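PDB 1VD1: RNase NGR3 from Nicotiana glutinosa, which probably cleaves RNA as an endoribonuclease of the RNase T2 family and binds adenosine monophosphate. Local coordinates for residues Pro18-Asp23 against Asn170-Gln175; Ser27-Thr32 against Leu83-Ser88. One frame throughout, in Å; residues are numbered along the deposited sequence.

Interaction 1: Pro18-Asp23 against Asn170-Gln175; sequences PASYCD and NHQIYQ. With AMP (adenosine monophosphate), chain C.
Ser-20 meets Ile-173 in a tightly packed part of the contact between the short helix 18-21 and strand 171-181. Ser-20 OG reaches Ile-173 O at 2.7 Å, donating from a position tilted out of the carbonyl plane, while Ser-20 CB lies 3.4 Å from that same Ile-173 O. Packing slackens along the two tyrosines, which lie side by side and point the same way: Tyr-21 CB and Tyr-174 CE1 are 4.1 Å apart, and Tyr-174 OH meets the edge of the Tyr-21 ring at CD1, 3.6 Å away. With CG of Tyr-21 set trans to the backbone N (chi1 179°), its ring runs out to the nucleotide. On the partly exposed side an equally close bond forms: the extended Gln-172 chain brings NE2 to Asp-23 OD2 at 2.6 Å, nearly straight (175°) to the syn lone pair, with amide and carboxylate almost coplanar (8°). A leucine in place of Gln-172 would probably leave the Asp-23 carboxylate without this amide partner and free to turn. Chemically, Tyr-174 OH donates to AMP O3P at 3.0 Å and Tyr-21 OH is hydrogen-bonded to AMP O2' at 3.0 Å, so helix-on-strand packing probably helps space two phenols that grip phosphate and ribose.

Interaction 2: Ser27-Thr32 against Leu83-Ser88; sequences SCCYPT and LACPSS. With AMP (adenosine monophosphate), chain C.
Cys-29 and Cys-85 join two irregular loops by a disulfide, SG to SG 2.0 Å, whose chi3 of 95° is close to the relaxed right angle. With both sulfurs placed beside their own backbone N, opposite the carbonyl carbon, they meet between chains that run in roughly the same direction, Cys-29 facing Cys-85 and Pro-31 facing Ser-87. Around the bridge, the Ser-27 CB lies against the Cys-85 sulfur, and a water spans the outer end, donating to Ser-27 O and accepting from Cys-85 N. The peptide before Pro-86 is cis, and just past this proline Ser-87 turns its hydroxyl back to the first loop. With chi1 at -57°, Ser-87 OG donates to Tyr-30 O at 2.9 Å, only slightly tilted from the carbonyl plane, and rests 3.4 Å from Cys-29 CB. Farther along, Thr-32 N donates to Ser-88 O at 3.0 Å, and the threonine's methyl CG2 packs against the Ser-88 carbonyl, 3.7 Å from its C atom. Leu-83 works on two sides. Its CD2 branch meets the ring of Pro-31 at CD, 4.2 Å away, in a loose apolar contact, whereas CB, CG and CD1 border the exocyclic amine of AMP. Its backbone is used twice as well: Leu-83 O accepts a hydrogen bond from Cys-29 N at 2.7 Å, from above the carbonyl plane, and Leu-83 N donates to AMP N1 at 2.7 Å, almost straight at 172°. Ala-84 adds its methyl beside AMP C2. An N-H directed at N1 needs an acceptor there, which neutral adenine supplies; N1 of the adenine is thus bound by main chain that a disulfide and backbone bonds tie to the neighbouring loop.

How the interactions relate
Interaction 2 is nested within the loop closed by interaction 1, their centres about 16 Å apart, and the two meet directly. The Cys-22 SG to Cys-28 SG disulfide, 2.0 Å, links them covalently, and Tyr-21 CD2 packs on Leu-83 CB at 3.4 Å. The two contacts hold different parts of the same AMP, whose C6 lies over the centre of one face of the Tyr-21 ring, with Tyr-21 CE1 3.6 Å from AMP N7. Together they form part of the AMP site, to which Gln-16 also belongs. Gln-175, in the strand of interaction 1, hydrogen-bonds His-43, a predicted active-site residue, which is consistent with the strand connecting the AMP site to the probable catalytic centre.

Interaction 1: Pro18-Asp23 against Asn170-Gln175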
loop_
_atom_site.group_PDB
_atom_site.type_symbol
_atom_site.label_atom_id
_atom_site.label_comp_id
_atom_site.label_asym_id
_atom_site.label_seq_id
_atom_site.Cartn_x
_atom_site.Cartn_y
_atom_site.Cartn_z
ATOM N N PRO A 18 -5.813 5.430 3.934
ATOM C CA PRO A 18 -5.431 6.399 4.966
ATOM C C PRO A 18 -6.402 6.542 6.130
ATOM O O PRO A 18 -5.990 6.588 7.289
ATOM C CB PRO A 18 -5.276 7.697 4.178
ATOM C CG PRO A 18 -4.811 7.219 2.846
ATOM C CD PRO A 18 -5.730 6.037 2.593
ATOM N N ALA A 19 -7.690 6.609 5.821
ATOM C CA ALA A 19 -8.706 6.771 6.850
ATOM C C ALA A 19 -8.662 5.683 7.919
ATOM O O ALA A 19 -8.955 5.940 9.089
ATOM C CB ALA A 19 -10.086 6.822 6.204
ATOM N N SER A 20 -8.285 4.470 7.521
ATOM C CA SER A 20 -8.223 3.352 8.456
ATOM C C SER A 20 -6.972 3.337 9.315
ATOM O O SER A 20 -6.876 2.561 10.268
ATOM C CB SER A 20 -8.357 2.028 7.703
ATOM O OG SER A 20 -9.635 1.947 7.101
ATOM N N TYR A 21 -6.006 4.186 8.975
ATOM C CA TYR A 21 -4.782 4.284 9.758
ATOM C C TYR A 21 -5.002 5.417 10.754
ATOM O O TYR A 21 -4.356 5.481 11.798
ATOM C CB TYR A 21 -3.583 4.633 8.863
ATOM C CG TYR A 21 -2.278 4.782 9.618
ATOM C CD1 TYR A 21 -1.485 3.673 9.909
ATOM C CD2 TYR A 21 -1.851 6.034 10.072
ATOM C CE1 TYR A 21 -0.299 3.801 10.629
ATOM C CE2 TYR A 21 -0.666 6.175 10.795
ATOM C CZ TYR A 21 0.105 5.055 11.068
ATOM O OH TYR A 21 1.288 5.182 11.761
ATOM N N CYS A 22 -5.938 6.304 10.427
ATOM C CA CYS A 22 -6.217 7.464 11.268
ATOM C C CYS A 22 -7.436 7.412 12.181
ATOM O O CYS A 22 -7.770 8.408 12.823
ATOM C CB CYS A 22 -6.289 8.712 10.386
ATOM S SG CYS A 22 -4.654 9.098 9.695
ATOM N N ASP A 23 -8.098 6.265 12.261
ATOM C CA ASP A 23 -9.265 6.165 13.128
ATOM C C ASP A 23 -9.111 5.064 14.173
ATOM O O ASP A 23 -10.095 4.528 14.684
ATOM C CB ASP A 23 -10.528 5.945 12.290
ATOM C CG ASP A 23 -10.569 4.581 11.629
ATOM O OD1 ASP A 23 -9.536 3.874 11.622
ATOM O OD2 ASP A 23 -11.649 4.228 11.108
ATOM N N ASN A 170 -15.316 -1.369 14.956
ATOM C CA ASN A 170 -15.693 -1.830 13.624
ATOM C C ASN A 170 -14.493 -2.398 12.875
ATOM O O ASN A 170 -13.366 -1.923 13.028
ATOM C CB ASN A 170 -16.276 -0.681 12.799
ATOM C CG ASN A 170 -17.583 -0.164 13.354
ATOM O OD1 ASN A 170 -18.577 -0.889 13.409
ATOM N ND2 ASN A 170 -17.590 1.097 13.768
ATOM N N HIS A 171 -14.745 -3.424 12.072
ATOM C CA HIS A 171 -13.696 -4.033 11.265
ATOM C C HIS A 171 -13.726 -3.237 9.970
ATOM O O HIS A 171 -14.794 -3.016 9.398
ATOM C CB HIS A 171 -14.021 -5.506 11.027
ATOM C CG HIS A 171 -14.093 -6.306 12.289
ATOM N ND1 HIS A 171 -12.970 -6.687 12.992
ATOM C CD2 HIS A 171 -15.154 -6.741 13.010
ATOM C CE1 HIS A 171 -13.336 -7.322 14.092
ATOM N NE2 HIS A 171 -14.656 -7.367 14.127
ATOM N N GLN A 172 -12.558 -2.795 9.515
ATOM C CA GLN A 172 -12.478 -1.974 8.314
ATOM C C GLN A 172 -11.355 -2.403 7.381
ATOM O O GLN A 172 -10.384 -3.032 7.814
ATOM C CB GLN A 172 -12.238 -0.519 8.722
ATOM C CG GLN A 172 -10.943 -0.351 9.518
ATOM C CD GLN A 172 -10.764 1.032 10.121
ATOM O OE1 GLN A 172 -9.724 1.332 10.711
ATOM N NE2 GLN A 172 -11.774 1.876 9.984
ATOM N N ILE A 173 -11.495 -2.053 6.105
ATOM C CA ILE A 173 -10.469 -2.359 5.112
ATOM C C ILE A 173 -9.287 -1.443 5.424
ATOM O O ILE A 173 -9.426 -0.222 5.452
ATOM C CB ILE A 173 -10.969 -2.100 3.669
ATOM C CG1 ILE A 173 -9.836 -2.383 2.679
ATOM C CG2 ILE A 173 -11.474 -0.660 3.524
ATOM C CD1 ILE A 173 -10.253 -2.348 1.221
ATOM N N TYR A 174 -8.126 -2.039 5.669
ATOM C CA TYR A 174 -6.939 -1.269 6.024
ATOM C C TYR A 174 -5.890 -1.281 4.925
ATOM O O TYR A 174 -5.447 -0.225 4.474
ATOM C CB TYR A 174 -6.367 -1.821 7.330
ATOM C CG TYR A 174 -5.026 -1.253 7.735
ATOM C CD1 TYR A 174 -4.798 0.126 7.751
ATOM C CD2 TYR A 174 -3.984 -2.099 8.119
ATOM C CE1 TYR A 174 -3.557 0.643 8.138
ATOM C CE2 TYR A 174 -2.750 -1.594 8.504
ATOM C CZ TYR A 174 -2.542 -0.227 8.512
ATOM O OH TYR A 174 -1.314 0.264 8.894
ATOM N N GLN A 175 -5.481 -2.470 4.492
ATOM C CA GLN A 175 -4.501 -2.561 3.417
ATOM C C GLN A 175 -4.887 -3.559 2.333
ATOM O O GLN A 175 -5.600 -4.535 2.586
ATOM C CB GLN A 175 -3.115 -2.885 3.980
ATOM C CG GLN A 175 -2.552 -1.707 4.761
ATOM C CD GLN A 175 -1.096 -1.867 5.119
ATOM O OE1 GLN A 175 -0.328 -0.907 5.052
ATOM N NE2 GLN A 175 -0.703 -3.076 5.510
HETATM P P AMP C . 1.313 -1.874 10.306
HETATM O O1P AMP C . 0.969 -3.268 10.619
HETATM O O2P AMP C . 0.671 -0.896 11.233
HETATM O O3P AMP C . 1.036 -1.532 8.839
HETATM O "O5'" AMP C . 2.935 -1.818 10.566
HETATM C "C5'" AMP C . 3.785 -1.021 9.685
HETATM C "C4'" AMP C . 4.584 -0.007 10.560
HETATM O "O4'" AMP C . 4.778 1.218 9.758
HETATM C "C3'" AMP C . 3.802 0.446 11.976
HETATM O "O3'" AMP C . 4.910 0.629 12.993
HETATM C "C2'" AMP C . 3.099 1.799 11.482
HETATM O "O2'" AMP C . 3.015 2.819 12.463
HETATM C "C1'" AMP C . 4.014 2.331 10.258
HETATM N N9 AMP C . 3.174 2.854 9.157
HETATM C C8 AMP C . 2.174 2.187 8.422
HETATM N N7 AMP C . 1.441 2.933 7.569
HETATM C C5 AMP C . 2.102 4.153 7.725
HETATM C C6 AMP C . 1.856 5.420 7.135
HETATM N N6 AMP C . 0.810 5.549 6.247
HETATM N N1 AMP C . 2.724 6.448 7.519
HETATM C C2 AMP C . 3.777 6.258 8.344
HETATM N N3 AMP C . 4.082 5.093 8.953
HETATM C C4 AMP C . 3.197 4.105 8.635
#

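Interaction 2: Ser27-Thr32 against Leu83-Ser88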
loop_
_atom_site.group_PDB
_atom_site.type_symbol
_atom_site.label_atom_id
_atom_site.label_comp_id
_atom_site.label_asym_id
_atom_site.label_seq_id
_atom_site.Cartn_x
_atom_site.Cartn_y
_atom_site.Cartn_z
ATOM N N SER A 27 -1.593 7.141 16.936
ATOM C CA SER A 27 -1.584 8.569 16.653
ATOM C C SER A 27 -1.328 8.731 15.160
ATOM O O SER A 27 -0.457 8.069 14.595
ATOM C CB SER A 27 -0.488 9.283 17.450
ATOM O OG SER A 27 -0.812 9.336 18.829
ATOM N N CYS A 28 -2.105 9.595 14.519
ATOM C CA CYS A 28 -1.951 9.838 13.094
ATOM C C CYS A 28 -1.808 11.332 12.864
ATOM O O CYS A 28 -2.617 12.127 13.343
ATOM C CB CYS A 28 -3.158 9.282 12.333
ATOM S SG CYS A 28 -3.873 10.377 11.065
ATOM N N CYS A 29 -0.755 11.705 12.144
ATOM C CA CYS A 29 -0.478 13.101 11.843
ATOM C C CYS A 29 -0.389 13.299 10.337
ATOM O O CYS A 29 0.320 12.563 9.651
ATOM C CB CYS A 29 0.835 13.523 12.514
ATOM S SG CYS A 29 0.692 13.669 14.326
ATOM N N TYR A 30 -1.127 14.282 9.826
ATOM C CA TYR A 30 -1.115 14.575 8.397
ATOM C C TYR A 30 0.261 15.099 8.001
ATOM O O TYR A 30 0.922 15.782 8.783
ATOM C CB TYR A 30 -2.173 15.629 8.050
ATOM C CG TYR A 30 -3.605 15.203 8.280
ATOM C CD1 TYR A 30 -4.064 13.956 7.857
ATOM C CD2 TYR A 30 -4.518 16.070 8.877
ATOM C CE1 TYR A 30 -5.399 13.585 8.021
ATOM C CE2 TYR A 30 -5.854 15.710 9.047
ATOM C CZ TYR A 30 -6.288 14.468 8.616
ATOM O OH TYR A 30 -7.611 14.114 8.774
ATOM N N PRO A 31 0.713 14.778 6.779
ATOM C CA PRO A 31 2.022 15.225 6.287
ATOM C C PRO A 31 2.133 16.747 6.288
ATOM O O PRO A 31 1.124 17.449 6.275
ATOM C CB PRO A 31 2.070 14.654 4.874
ATOM C CG PRO A 31 1.257 13.399 4.993
ATOM C CD PRO A 31 0.077 13.863 5.814
ATOM N N THR A 32 3.361 17.251 6.297
ATOM C CA THR A 32 3.579 18.692 6.289
ATOM C C THR A 32 2.972 19.346 5.049
ATOM O O THR A 32 2.925 20.574 4.947
ATOM C CB THR A 32 5.081 19.030 6.343
ATOM O OG1 THR A 32 5.763 18.355 5.281
ATOM C CG2 THR A 32 5.670 18.609 7.677
ATOM N N LEU A 83 1.869 9.030 7.690
ATOM C CA LEU A 83 0.800 9.481 8.571
ATOM C C LEU A 83 1.239 9.391 10.022
ATOM O O LEU A 83 0.444 9.616 10.936
ATOM C CB LEU A 83 -0.452 8.628 8.355
ATOM C CG LEU A 83 -1.045 8.665 6.944
ATOM C CD1 LEU A 83 -2.233 7.715 6.852
ATOM C CD2 LEU A 83 -1.467 10.087 6.610
ATOM N N ALA A 84 2.508 9.061 10.230
ATOM C CA ALA A 84 3.043 8.937 11.577
ATOM C C ALA A 84 3.234 10.315 12.189
ATOM O O ALA A 84 3.210 11.328 11.492
ATOM C CB ALA A 84 4.369 8.184 11.548
ATOM N N CYS A 85 3.413 10.339 13.504
ATOM C CA CYS A 85 3.614 11.580 14.237
ATOM C C CYS A 85 5.043 11.621 14.753
ATOM O O CYS A 85 5.605 10.589 15.119
ATOM C CB CYS A 85 2.660 11.658 15.425
ATOM S SG CYS A 85 0.892 11.771 15.016
ATOM N N PRO A 86 5.651 12.817 14.798
ATOM C CA PRO A 86 5.072 14.103 14.395
ATOM C C PRO A 86 4.956 14.210 12.878
ATOM O O PRO A 86 5.520 13.392 12.147
ATOM C CB PRO A 86 6.061 15.110 14.967
ATOM C CG PRO A 86 7.362 14.398 14.794
ATOM C CD PRO A 86 7.030 13.000 15.283
ATOM N N SER A 87 4.226 15.214 12.406
ATOM C CA SER A 87 4.048 15.410 10.971
ATOM C C SER A 87 5.398 15.584 10.271
ATOM O O SER A 87 6.243 16.361 10.721
ATOM C CB SER A 87 3.171 16.638 10.714
ATOM O OG SER A 87 1.916 16.512 11.360
ATOM N N SER A 88 5.591 14.863 9.170
ATOM C CA SER A 88 6.841 14.926 8.408
ATOM C C SER A 88 6.578 15.097 6.911
ATOM O O SER A 88 5.428 15.073 6.467
ATOM C CB SER A 88 7.646 13.646 8.628
ATOM O OG SER A 88 6.934 12.528 8.131
HETATM P P AMP C . 1.313 -1.874 10.306
HETATM O O1P AMP C . 0.969 -3.268 10.619
HETATM O O2P AMP C . 0.671 -0.896 11.233
HETATM O O3P AMP C . 1.036 -1.532 8.839
HETATM O "O5'" AMP C . 2.935 -1.818 10.566
HETATM C "C5'" AMP C . 3.785 -1.021 9.685
HETATM C "C4'" AMP C . 4.584 -0.007 10.560
HETATM O "O4'" AMP C . 4.778 1.218 9.758
HETATM C "C3'" AMP C . 3.802 0.446 11.976
HETATM O "O3'" AMP C . 4.910 0.629 12.993
HETATM C "C2'" AMP C . 3.099 1.799 11.482
HETATM O "O2'" AMP C . 3.015 2.819 12.463
HETATM C "C1'" AMP C . 4.014 2.331 10.258
HETATM N N9 AMP C . 3.174 2.854 9.157
HETATM C C8 AMP C . 2.174 2.187 8.422
HETATM N N7 AMP C . 1.441 2.933 7.569
HETATM C C5 AMP C . 2.102 4.153 7.725
HETATM C C6 AMP C . 1.856 5.420 7.135
HETATM N N6 AMP C . 0.810 5.549 6.247
HETATM N N1 AMP C . 2.724 6.448 7.519
HETATM C C2 AMP C . 3.777 6.258 8.344
HETATM N N3 AMP C . 4.082 5.093 8.953
HETATM C C4 AMP C . 3.197 4.105 8.635
HETATM O O HOH W 1 2.798 8.005 15.057
#